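Local coordinates for protein proline dehydrogenase (PDB 4H6Q) that oxidises L-proline to delta-1-pyrroline-5-carboxylate with FAD as cofactor and a quinone as electron acceptor, the first step of proline breakdown to glutamate, at residues Met258-Arg263 and Val279-Gly284; Glu76-Val81 and Arg121-Lys126; Ser169-Ser174 and Ala199-Pro204. All blocks are in the same frame, centred on the assembly; numbering follows the deposited sequence.

Interaction 1. Residues Met258-Arg263 and Val279-Gly284. With FAD (flavin-adenine dinucleotide), chain C; TFB (tetrahydrofuran-2-carboxylic acid), chain D.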
loop_
_atom_site.group_PDB
_atom_site.type_symbol
_atom_site.label_atom_id
_atom_site.label_comp_id
_atom_site.label_asym_id
_atom_site.label_seq_id
_atom_site.Cartn_x
_atom_site.Cartn_y
_atom_site.Cartn_z
ATOM N N MET A 258 2.510 -0.851 -8.592
ATOM C CA MET A 258 3.899 -0.344 -8.631
ATOM C C MET A 258 3.925 0.964 -7.853
ATOM O O MET A 258 2.873 1.634 -7.688
ATOM C CB MET A 258 4.296 -0.012 -10.076
ATOM C CG MET A 258 4.601 -1.241 -10.907
ATOM S SD MET A 258 3.154 -1.879 -11.712
ATOM C CE MET A 258 3.882 -3.441 -12.269
ATOM N N LEU A 259 5.122 1.342 -7.396
ATOM C CA LEU A 259 5.301 2.640 -6.766
ATOM C C LEU A 259 5.411 3.739 -7.824
ATOM O O LEU A 259 6.035 3.522 -8.892
ATOM C CB LEU A 259 6.525 2.658 -5.832
ATOM C CG LEU A 259 6.548 1.593 -4.701
ATOM C CD1 LEU A 259 7.859 1.756 -3.858
ATOM C CD2 LEU A 259 5.341 1.737 -3.818
ATOM N N TYR A 260 4.861 4.901 -7.502
ATOM C CA TYR A 260 4.988 6.073 -8.391
ATOM C C TYR A 260 6.440 6.256 -8.820
ATOM O O TYR A 260 7.363 6.278 -7.959
ATOM C CB TYR A 260 4.477 7.291 -7.629
ATOM C CG TYR A 260 4.475 8.602 -8.381
ATOM C CD1 TYR A 260 3.638 8.859 -9.485
ATOM C CD2 TYR A 260 5.308 9.638 -7.958
ATOM C CE1 TYR A 260 3.622 10.162 -10.094
ATOM C CE2 TYR A 260 5.331 10.847 -8.563
ATOM C CZ TYR A 260 4.520 11.110 -9.605
ATOM O OH TYR A 260 4.643 12.380 -10.149
ATOM N N GLY A 261 6.674 6.398 -10.134
ATOM C CA GLY A 261 8.009 6.692 -10.635
ATOM C C GLY A 261 8.874 5.507 -10.955
ATOM O O GLY A 261 9.987 5.702 -11.459
ATOM N N ILE A 262 8.424 4.290 -10.640
ATOM C CA ILE A 262 9.274 3.108 -10.819
ATOM C C ILE A 262 8.694 2.202 -11.896
ATOM O O ILE A 262 7.527 1.750 -11.811
ATOM C CB ILE A 262 9.498 2.330 -9.485
ATOM C CG1 ILE A 262 10.019 3.258 -8.377
ATOM C CG2 ILE A 262 10.461 1.124 -9.716
ATOM C CD1 ILE A 262 10.350 2.590 -7.021
ATOM N N ARG A 263 9.471 2.001 -12.959
ATOM C CA ARG A 263 9.030 1.205 -14.131
ATOM C C ARG A 263 7.735 1.711 -14.736
ATOM O O ARG A 263 6.789 0.945 -14.980
ATOM C CB ARG A 263 8.968 -0.313 -13.834
ATOM C CG ARG A 263 10.362 -0.958 -13.481
ATOM C CD ARG A 263 11.451 -0.741 -14.534
ATOM N NE ARG A 263 11.066 -1.137 -15.893
ATOM C CZ ARG A 263 11.240 -2.361 -16.404
ATOM N NH1 ARG A 263 11.766 -3.329 -15.648
ATOM N NH2 ARG A 263 10.921 -2.617 -17.681
ATOM N N VAL A 279 -1.183 2.366 -9.192
ATOM C CA VAL A 279 0.072 2.907 -8.730
ATOM C C VAL A 279 -0.079 3.538 -7.363
ATOM O O VAL A 279 -1.014 4.328 -7.101
ATOM C CB VAL A 279 0.619 3.949 -9.753
ATOM C CG1 VAL A 279 1.721 4.832 -9.174
ATOM C CG2 VAL A 279 1.113 3.209 -10.985
ATOM N N TYR A 280 0.860 3.188 -6.447
ATOM C CA TYR A 280 0.923 3.749 -5.109
ATOM C C TYR A 280 1.456 5.175 -5.233
ATOM O O TYR A 280 2.590 5.389 -5.703
ATOM C CB TYR A 280 1.834 2.839 -4.258
ATOM C CG TYR A 280 1.793 3.080 -2.764
ATOM C CD1 TYR A 280 1.141 2.171 -1.899
ATOM C CD2 TYR A 280 2.468 4.180 -2.170
ATOM C CE1 TYR A 280 1.090 2.366 -0.536
ATOM C CE2 TYR A 280 2.421 4.398 -0.790
ATOM C CZ TYR A 280 1.713 3.489 0.011
ATOM O OH TYR A 280 1.712 3.762 1.344
ATOM N N LEU A 281 0.631 6.135 -4.805
ATOM C CA LEU A 281 0.802 7.554 -5.136
ATOM C C LEU A 281 0.909 8.345 -3.843
ATOM O O LEU A 281 -0.063 8.720 -3.230
ATOM C CB LEU A 281 -0.360 8.047 -5.990
ATOM C CG LEU A 281 -0.175 9.370 -6.731
ATOM C CD1 LEU A 281 -0.135 10.617 -5.847
ATOM C CD2 LEU A 281 0.987 9.278 -7.659
ATOM N N PRO A 282 2.159 8.567 -3.359
ATOM C CA PRO A 282 2.356 9.228 -2.055
ATOM C C PRO A 282 2.529 10.727 -2.197
ATOM O O PRO A 282 3.025 11.220 -3.230
ATOM C CB PRO A 282 3.639 8.576 -1.563
ATOM C CG PRO A 282 4.414 8.277 -2.812
ATOM C CD PRO A 282 3.439 8.114 -3.958
ATOM N N TYR A 283 2.119 11.480 -1.172
ATOM C CA TYR A 283 2.300 12.907 -1.202
ATOM C C TYR A 283 2.408 13.393 0.251
ATOM O O TYR A 283 2.079 12.677 1.203
ATOM C CB TYR A 283 1.116 13.620 -1.901
ATOM C CG TYR A 283 -0.125 13.623 -1.013
ATOM C CD1 TYR A 283 -0.484 14.754 -0.237
ATOM C CD2 TYR A 283 -0.918 12.449 -0.899
ATOM C CE1 TYR A 283 -1.568 14.715 0.624
ATOM C CE2 TYR A 283 -2.022 12.405 -0.032
ATOM C CZ TYR A 283 -2.324 13.528 0.740
ATOM O OH TYR A 283 -3.378 13.459 1.597
ATOM N N GLY A 284 2.880 14.623 0.421
ATOM C CA GLY A 284 2.863 15.279 1.698
ATOM C C GLY A 284 4.209 15.892 2.023
ATOM O O GLY A 284 5.219 15.694 1.350
HETATM P PA FAD C . 13.265 -5.722 -6.176
HETATM O O1A FAD C . 13.728 -7.177 -6.305
HETATM O O2A FAD C . 13.748 -4.942 -5.024
HETATM O O5B FAD C . 13.535 -4.867 -7.381
HETATM C C5B FAD C . 13.134 -5.308 -8.668
HETATM C C4B FAD C . 13.488 -4.328 -9.768
HETATM O O4B FAD C . 12.567 -3.263 -9.697
HETATM C C3B FAD C . 14.813 -3.676 -9.610
HETATM O O3B FAD C . 15.911 -4.443 -10.079
HETATM C C2B FAD C . 14.596 -2.416 -10.358
HETATM O O2B FAD C . 14.564 -2.624 -11.753
HETATM C C1B FAD C . 13.222 -2.045 -9.899
HETATM N N9A FAD C . 13.200 -1.270 -8.658
HETATM C C8A FAD C . 12.591 -1.637 -7.459
HETATM N N7A FAD C . 12.746 -0.701 -6.522
HETATM C C5A FAD C . 13.449 0.343 -7.115
HETATM C C6A FAD C . 13.913 1.565 -6.662
HETATM N N6A FAD C . 13.669 2.009 -5.328
HETATM N N1A FAD C . 14.593 2.342 -7.520
HETATM C C2A FAD C . 14.833 1.968 -8.793
HETATM N N3A FAD C . 14.415 0.792 -9.286
HETATM C C4A FAD C . 13.727 -0.001 -8.470
HETATM N N1 FAD C . 6.539 -3.420 1.535
HETATM C C2 FAD C . 6.137 -3.436 2.834
HETATM O O2 FAD C . 6.958 -3.978 3.702
HETATM N N3 FAD C . 4.931 -2.937 3.245
HETATM C C4 FAD C . 4.041 -2.370 2.341
HETATM O O4 FAD C . 2.865 -1.866 2.766
HETATM C C4X FAD C . 4.428 -2.321 0.929
HETATM N N5 FAD C . 3.591 -1.775 -0.010
HETATM C C5X FAD C . 4.007 -1.801 -1.323
HETATM C C6 FAD C . 3.169 -1.260 -2.311
HETATM C C7 FAD C . 3.561 -1.302 -3.673
HETATM C C7M FAD C . 2.651 -0.715 -4.750
HETATM C C8 FAD C . 4.803 -1.894 -4.011
HETATM C C8M FAD C . 5.254 -1.965 -5.445
HETATM C C9 FAD C . 5.648 -2.399 -3.012
HETATM C C9A FAD C . 5.250 -2.374 -1.689
HETATM N N10 FAD C . 6.106 -2.922 -0.714
HETATM C C10 FAD C . 5.704 -2.889 0.598
HETATM C "C1'" FAD C . 7.370 -3.556 -1.054
HETATM C "C2'" FAD C . 8.613 -2.740 -0.886
HETATM O "O2'" FAD C . 8.238 -1.391 -1.139
HETATM C "C3'" FAD C . 9.529 -3.579 -1.810
HETATM O "O3'" FAD C . 10.346 -4.507 -1.163
HETATM C "C4'" FAD C . 10.298 -2.864 -2.850
HETATM O "O4'" FAD C . 9.346 -2.217 -3.617
HETATM C "C5'" FAD C . 11.074 -3.887 -3.667
HETATM O "O5'" FAD C . 10.784 -3.693 -5.017
HETATM P P FAD C . 10.399 -4.889 -5.994
HETATM O O1P FAD C . 9.313 -5.913 -5.545
HETATM O O2P FAD C . 10.283 -4.167 -7.363
HETATM O O3P FAD C . 11.744 -5.752 -6.228
HETATM O OA TFB D . 4.988 0.694 2.068
HETATM C CA TFB D . 6.236 0.892 1.416
HETATM C C TFB D . 6.985 2.055 2.033
HETATM O OB TFB D . 8.206 2.202 1.762
HETATM C CB TFB D . 5.940 1.187 0.006
HETATM C CG TFB D . 4.572 1.692 0.040
HETATM C CD TFB D . 3.918 1.178 1.263
HETATM O OXT TFB D . 6.414 2.891 2.826
#
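Leu259 and Tyr280 meet at the C-terminal ends of two neighbouring parallel strands of the beta8-alpha8 (TIM) barrel, where they line the active site. The strands belong to one beta-alpha-beta unit, with helix 264-272 as the crossover. Tyr280 N donates to Met258 O at 2.8 Å, and Tyr260 N donates to Tyr280 O at 2.9 Å.

On the inner face, Leu259 CD2 packs on Tyr280 CB (3.7 Å). The same methyl reaches the flavin, 3.5 Å from FAD C7. It thus touches tyrosine and cofactor at once. With CG anti to the backbone N (chi1 -167°), the ring of Tyr280 lies with one face against the bound proline analogue tetrahydrofuran-2-carboxylic acid, TFB CG being displaced toward the rim. Tyr280 OH is hydrogen-bonded to Asp137, probably an active-site residue, and Tyr280 itself is probably critical for catalysis.

The type II turn from Leu259 to Ile262 carries the chain to Ile262, whose CG2 lies 3.7 Å from FAD C4A of the adenine. On the other side of the sheet, Val279 CG1 sits at the edge of the Tyr260 ring. Tyr260 and Leu281 run side by side and point the same way, and Tyr260 CB lies 3.9 Å from Pro282 CD.

Interaction 2. Residues Glu76-Val81 and Arg121-Lys126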
loop_
_atom_site.group_PDB
_atom_site.type_symbol
_atom_site.label_atom_id
_atom_site.label_comp_id
_atom_site.label_asym_id
_atom_site.label_seq_id
_atom_site.Cartn_x
_atom_site.Cartn_y
_atom_site.Cartn_z
ATOM N N GLU A 76 -4.876 14.069 14.261
ATOM C CA GLU A 76 -4.759 15.064 13.181
ATOM C C GLU A 76 -4.398 14.414 11.853
ATOM O O GLU A 76 -4.925 14.786 10.780
ATOM C CB GLU A 76 -3.714 16.140 13.563
ATOM C CG GLU A 76 -3.538 17.234 12.506
ATOM C CD GLU A 76 -2.455 18.222 12.873
ATOM O OE1 GLU A 76 -1.933 18.195 14.006
ATOM O OE2 GLU A 76 -2.090 19.057 12.019
ATOM N N PHE A 77 -3.493 13.438 11.882
ATOM C CA PHE A 77 -3.051 12.754 10.662
ATOM C C PHE A 77 -4.283 12.040 10.071
ATOM O O PHE A 77 -4.558 12.165 8.869
ATOM C CB PHE A 77 -1.935 11.745 10.968
ATOM C CG PHE A 77 -1.317 11.173 9.742
ATOM C CD1 PHE A 77 -0.079 11.628 9.283
ATOM C CD2 PHE A 77 -1.976 10.150 9.024
ATOM C CE1 PHE A 77 0.510 11.091 8.121
ATOM C CE2 PHE A 77 -1.399 9.623 7.859
ATOM C CZ PHE A 77 -0.143 10.084 7.425
ATOM N N ALA A 78 -5.030 11.303 10.907
ATOM C CA ALA A 78 -6.267 10.665 10.420
ATOM C C ALA A 78 -7.254 11.676 9.814
ATOM O O ALA A 78 -7.892 11.398 8.765
ATOM C CB ALA A 78 -6.900 9.894 11.532
ATOM N N ASP A 79 -7.361 12.859 10.448
ATOM C CA ASP A 79 -8.242 13.882 9.907
ATOM C C ASP A 79 -7.765 14.362 8.533
ATOM O O ASP A 79 -8.590 14.631 7.640
ATOM C CB ASP A 79 -8.343 15.053 10.887
ATOM C CG ASP A 79 -9.071 14.701 12.167
ATOM O OD1 ASP A 79 -9.893 13.767 12.142
ATOM O OD2 ASP A 79 -8.870 15.435 13.153
ATOM N N ASP A 80 -6.456 14.452 8.331
ATOM C CA ASP A 80 -5.897 14.778 7.042
ATOM C C ASP A 80 -6.112 13.716 5.983
ATOM O O ASP A 80 -6.339 14.040 4.811
ATOM C CB ASP A 80 -4.422 15.120 7.191
ATOM C CG ASP A 80 -4.181 16.426 7.924
ATOM O OD1 ASP A 80 -5.089 17.271 7.978
ATOM O OD2 ASP A 80 -3.035 16.625 8.392
ATOM N N VAL A 81 -6.140 12.455 6.387
ATOM C CA VAL A 81 -6.523 11.374 5.459
ATOM C C VAL A 81 -8.005 11.493 5.065
ATOM O O VAL A 81 -8.345 11.318 3.882
ATOM C CB VAL A 81 -6.221 9.978 6.053
ATOM C CG1 VAL A 81 -6.714 8.876 5.128
ATOM C CG2 VAL A 81 -4.706 9.815 6.321
ATOM N N ARG A 121 -11.317 3.155 11.864
ATOM C CA ARG A 121 -12.765 3.072 11.675
ATOM C C ARG A 121 -13.316 4.319 10.999
ATOM O O ARG A 121 -14.159 4.235 10.088
ATOM C CB ARG A 121 -13.473 2.875 13.020
ATOM C CG ARG A 121 -13.385 1.455 13.550
ATOM C CD ARG A 121 -13.937 1.403 14.958
ATOM N NE ARG A 121 -14.016 0.019 15.401
ATOM C CZ ARG A 121 -13.842 -0.379 16.651
ATOM N NH1 ARG A 121 -13.542 0.505 17.581
ATOM N NH2 ARG A 121 -13.928 -1.666 16.956
ATOM N N ARG A 122 -12.870 5.502 11.416
ATOM C CA ARG A 122 -13.363 6.763 10.842
ATOM C C ARG A 122 -12.935 6.899 9.384
ATOM O O ARG A 122 -13.726 7.347 8.525
ATOM C CB ARG A 122 -12.838 7.971 11.641
ATOM C CG ARG A 122 -13.201 7.934 13.110
ATOM C CD ARG A 122 -12.822 9.235 13.789
ATOM N NE ARG A 122 -11.421 9.636 13.718
ATOM C CZ ARG A 122 -10.986 10.741 13.084
ATOM N NH1 ARG A 122 -11.809 11.529 12.412
ATOM N NH2 ARG A 122 -9.741 11.073 13.152
ATOM N N ILE A 123 -11.683 6.546 9.099
ATOM C CA ILE A 123 -11.175 6.599 7.738
ATOM C C ILE A 123 -11.939 5.630 6.814
ATOM O O ILE A 123 -12.370 6.008 5.700
ATOM C CB ILE A 123 -9.661 6.311 7.735
ATOM C CG1 ILE A 123 -8.904 7.466 8.459
ATOM C CG2 ILE A 123 -9.118 6.036 6.321
ATOM C CD1 ILE A 123 -7.445 7.102 8.815
ATOM N N ILE A 124 -12.100 4.384 7.259
ATOM C CA ILE A 124 -12.744 3.390 6.408
ATOM C C ILE A 124 -14.227 3.730 6.221
ATOM O O ILE A 124 -14.765 3.580 5.112
ATOM C CB ILE A 124 -12.580 1.968 6.975
ATOM C CG1 ILE A 124 -11.102 1.591 7.076
ATOM C CG2 ILE A 124 -13.384 0.945 6.101
ATOM C CD1 ILE A 124 -10.862 0.410 8.013
ATOM N N ALA A 125 -14.900 4.205 7.272
ATOM C CA ALA A 125 -16.313 4.589 7.146
ATOM C C ALA A 125 -16.468 5.666 6.068
ATOM O O ALA A 125 -17.410 5.616 5.275
ATOM C CB ALA A 125 -16.838 5.074 8.501
ATOM N N LYS A 126 -15.573 6.654 6.038
ATOM C CA LYS A 126 -15.653 7.742 5.069
ATOM C C LYS A 126 -15.387 7.215 3.659
ATOM O O LYS A 126 -16.148 7.531 2.702
ATOM C CB LYS A 126 -14.720 8.910 5.448
ATOM C CG LYS A 126 -14.821 10.120 4.556
ATOM C CD LYS A 126 -16.211 10.698 4.421
ATOM C CE LYS A 126 -16.663 11.334 5.706
ATOM N NZ LYS A 126 -17.823 12.190 5.413
#
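Arg122 reaches across from helix 115-129 and grips Asp79 of helix 71-90 in a salt bridge. Both terminal nitrogens bind the same oxygen. Arg122 NH2 lies 2.9 Å from Asp79 OD1, and Arg122 NH1 lies 3.0 Å from Asp79 OD1. The oxygen sits at the edge of the guanidinium, close to its plane. The carboxylate is not coplanar with it: the two planes are 76° apart. NH1 meets OD1 nearly along its C-O axis, while NH2 comes from above the carboxylate plane. Both bonds are bent, with angles at hydrogen near 140°.

Beside the salt bridge is an apolar patch. Ala78 CB points toward the other helix and touches Arg122 NH2 at 3.5 Å. It also meets Ile123 CD1 at 3.9 Å, so this one methyl borders both the charged group and the isoleucine. Val81 and Ile123 cross at about a right angle, with Val81 CG1 3.9 Å from Ile123 CG2. These three apolar residues are buried, whereas Asp79 and Arg122 are partly exposed.

The Arg122 chain is bent at chi3 (-58°), which turns NE out of line with the extended chain before it. Arg122 NH2 has a second partner in Asn119 OD1, one turn earlier on its own helix, which helps to fix the guanidinium. Ile123 also packs on Ile85, one turn beyond Val81.

Segments 76-81 and 121-126 run almost parallel, their axes 9.6 Å apart at closest approach, and the CA atoms of Ala78 and Ile123 are the nearest pair across them. They belong to adjacent outer helices of the barrel. Val81 also rests on Leu63 of strand 58-63, while Ile124, on another side of helix 115-129, packs against Leu154 and Phe158 of helix 144-158.

Interaction 3. Residues Ser169-Ser174 and Ala199-Pro204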
loop_
_atom_site.group_PDB
_atom_site.type_symbol
_atom_site.label_atom_id
_atom_site.label_comp_id
_atom_site.label_asym_id
_atom_site.label_seq_id
_atom_site.Cartn_x
_atom_site.Cartn_y
_atom_site.Cartn_z
ATOM N N SER A 169 6.574 -11.143 1.563
ATOM C CA SER A 169 7.106 -12.483 1.250
ATOM C C SER A 169 8.429 -12.780 1.930
ATOM O O SER A 169 8.858 -13.945 1.973
ATOM C CB SER A 169 7.265 -12.702 -0.258
ATOM O OG SER A 169 8.424 -12.018 -0.787
ATOM N N TYR A 170 9.130 -11.772 2.449
ATOM C CA TYR A 170 10.384 -12.078 3.132
ATOM C C TYR A 170 10.193 -12.695 4.501
ATOM O O TYR A 170 11.157 -13.253 5.057
ATOM C CB TYR A 170 11.380 -10.896 3.139
ATOM C CG TYR A 170 11.064 -9.628 3.945
ATOM C CD1 TYR A 170 11.952 -8.542 3.877
ATOM C CD2 TYR A 170 9.890 -9.452 4.696
ATOM C CE1 TYR A 170 11.724 -7.336 4.580
ATOM C CE2 TYR A 170 9.635 -8.246 5.379
ATOM C CZ TYR A 170 10.550 -7.190 5.303
ATOM O OH TYR A 170 10.290 -6.011 5.970
ATOM N N LEU A 171 8.983 -12.656 5.062
ATOM C CA LEU A 171 8.773 -13.215 6.423
ATOM C C LEU A 171 8.409 -14.697 6.386
ATOM O O LEU A 171 7.527 -15.110 5.622
ATOM C CB LEU A 171 7.664 -12.471 7.174
ATOM C CG LEU A 171 7.849 -10.980 7.461
ATOM C CD1 LEU A 171 6.751 -10.484 8.424
ATOM C CD2 LEU A 171 9.213 -10.659 8.034
ATOM N N TYR A 172 9.037 -15.493 7.251
ATOM C CA TYR A 172 8.682 -16.894 7.368
ATOM C C TYR A 172 7.224 -17.116 7.713
ATOM O O TYR A 172 6.666 -18.140 7.312
ATOM C CB TYR A 172 9.521 -17.565 8.468
ATOM C CG TYR A 172 11.011 -17.411 8.310
ATOM C CD1 TYR A 172 11.687 -17.942 7.213
ATOM C CD2 TYR A 172 11.765 -16.813 9.309
ATOM C CE1 TYR A 172 13.086 -17.830 7.110
ATOM C CE2 TYR A 172 13.139 -16.694 9.204
ATOM C CZ TYR A 172 13.798 -17.216 8.109
ATOM O OH TYR A 172 15.183 -17.097 8.011
ATOM N N ARG A 173 6.613 -16.178 8.448
ATOM C CA ARG A 173 5.240 -16.376 8.963
ATOM C C ARG A 173 4.147 -16.107 7.918
ATOM O O ARG A 173 2.964 -16.418 8.154
ATOM C CB ARG A 173 4.982 -15.451 10.149
ATOM C CG ARG A 173 5.196 -13.937 9.833
ATOM C CD ARG A 173 4.763 -13.063 11.024
ATOM N NE ARG A 173 3.340 -13.270 11.337
ATOM C CZ ARG A 173 2.772 -12.947 12.493
ATOM N NH1 ARG A 173 3.490 -12.390 13.480
ATOM N NH2 ARG A 173 1.485 -13.195 12.680
ATOM N N SER A 174 4.514 -15.492 6.791
ATOM C CA SER A 174 3.499 -14.931 5.898
ATOM C C SER A 174 2.554 -15.963 5.235
ATOM O O SER A 174 1.353 -15.696 5.109
ATOM C CB SER A 174 4.141 -14.039 4.831
ATOM O OG SER A 174 4.654 -12.872 5.463
ATOM N N ALA A 199 17.599 -12.667 10.360
ATOM C CA ALA A 199 17.393 -14.000 9.830
ATOM C C ALA A 199 16.492 -14.853 10.699
ATOM O O ALA A 199 16.042 -15.912 10.253
ATOM C CB ALA A 199 18.751 -14.711 9.619
ATOM N N THR A 200 16.213 -14.433 11.932
ATOM C CA THR A 200 15.220 -15.176 12.723
ATOM C C THR A 200 13.785 -14.877 12.282
ATOM O O THR A 200 12.866 -15.598 12.654
ATOM C CB THR A 200 15.347 -14.857 14.207
ATOM O OG1 THR A 200 15.250 -13.437 14.357
ATOM C CG2 THR A 200 16.713 -15.359 14.774
ATOM N N VAL A 201 13.610 -13.823 11.482
ATOM C CA VAL A 201 12.273 -13.300 11.104
ATOM C C VAL A 201 12.062 -13.395 9.613
ATOM O O VAL A 201 10.936 -13.665 9.139
ATOM C CB VAL A 201 12.200 -11.783 11.558
ATOM C CG1 VAL A 201 11.130 -10.987 10.921
ATOM C CG2 VAL A 201 12.204 -11.672 13.137
ATOM N N ALA A 202 13.118 -13.103 8.855
ATOM C CA ALA A 202 13.051 -12.986 7.406
ATOM C C ALA A 202 14.095 -13.809 6.701
ATOM O O ALA A 202 15.233 -13.879 7.150
ATOM C CB ALA A 202 13.197 -11.561 7.005
ATOM N N TYR A 203 13.723 -14.388 5.563
ATOM C CA TYR A 203 14.653 -15.154 4.716
ATOM C C TYR A 203 15.857 -14.295 4.292
ATOM O O TYR A 203 15.667 -13.249 3.674
ATOM C CB TYR A 203 13.953 -15.563 3.422
ATOM C CG TYR A 203 12.882 -16.601 3.545
ATOM C CD1 TYR A 203 13.225 -17.930 3.721
ATOM C CD2 TYR A 203 11.523 -16.269 3.442
ATOM C CE1 TYR A 203 12.268 -18.920 3.801
ATOM C CE2 TYR A 203 10.533 -17.267 3.552
ATOM C CZ TYR A 203 10.930 -18.583 3.746
ATOM O OH TYR A 203 9.965 -19.577 3.840
ATOM N N PRO A 204 17.091 -14.731 4.597
ATOM C CA PRO A 204 18.213 -13.905 4.158
ATOM C C PRO A 204 18.503 -14.006 2.674
ATOM O O PRO A 204 19.080 -13.069 2.096
ATOM C CB PRO A 204 19.410 -14.501 4.905
ATOM C CG PRO A 204 18.849 -15.227 6.007
ATOM C CD PRO A 204 17.462 -15.648 5.688
HETATM O O HOH W 1 8.477 -14.431 10.286
#
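Leu171 and Ala202 form a single backbone bridge between two loops, held by Tyr203 N to Tyr170 O at 2.9 Å and Tyr172 N to Val201 O at 3.2 Å. A water adds a link, accepting from Arg173 N and donating to Val201 O.

Tyr172 is the main side chain. With CG anti to the carbonyl carbon (chi1 -55°), its ring spans the second loop from Val201 to Ala199, and its OH donates to Ala199 O at 2.7 Å. The ring presents its edge to the face of Tyr203 in a T-shaped stack, with centroids 4.6 Å apart and planes at 69°. Tyr172 CD1 stands over the centre of the Tyr203 ring. Leu171 and Val201 lie side by side, tightly packed, with Leu171 CD2 3.5 Å from Val201 CG1. Ala202 CB lies over one face of the Tyr170 ring, 4.2 Å from Tyr170 CG.

Tyr170 OH is bonded to Tyr195 N, and the Tyr170 side chain comes close to Gly193 of the FAD site. The contact joins the loops that follow strands 163-168 and 188-191, on the C-terminal rim of the TIM barrel, where this fold carries its active site.

The three contacts lie in one TIM barrel and follow one another along the chain, in the order 2, 3, 1. Interaction 1 is in the active site itself, touching both FAD and the proline analogue. Interaction 2 lies in the outer helices, its centre about 21 Å from that of interaction 1, although their nearest atoms come within about 4 Å. The Val81 side chain is about 13 Å from the bound analogue. Interaction 3 is about 25 Å from interaction 1 between centres, yet the Tyr170 side chain is about 5 Å from FAD. Interactions 2 and 3 are on opposite sides of the chain's centre, their own centres about 31 Å apart.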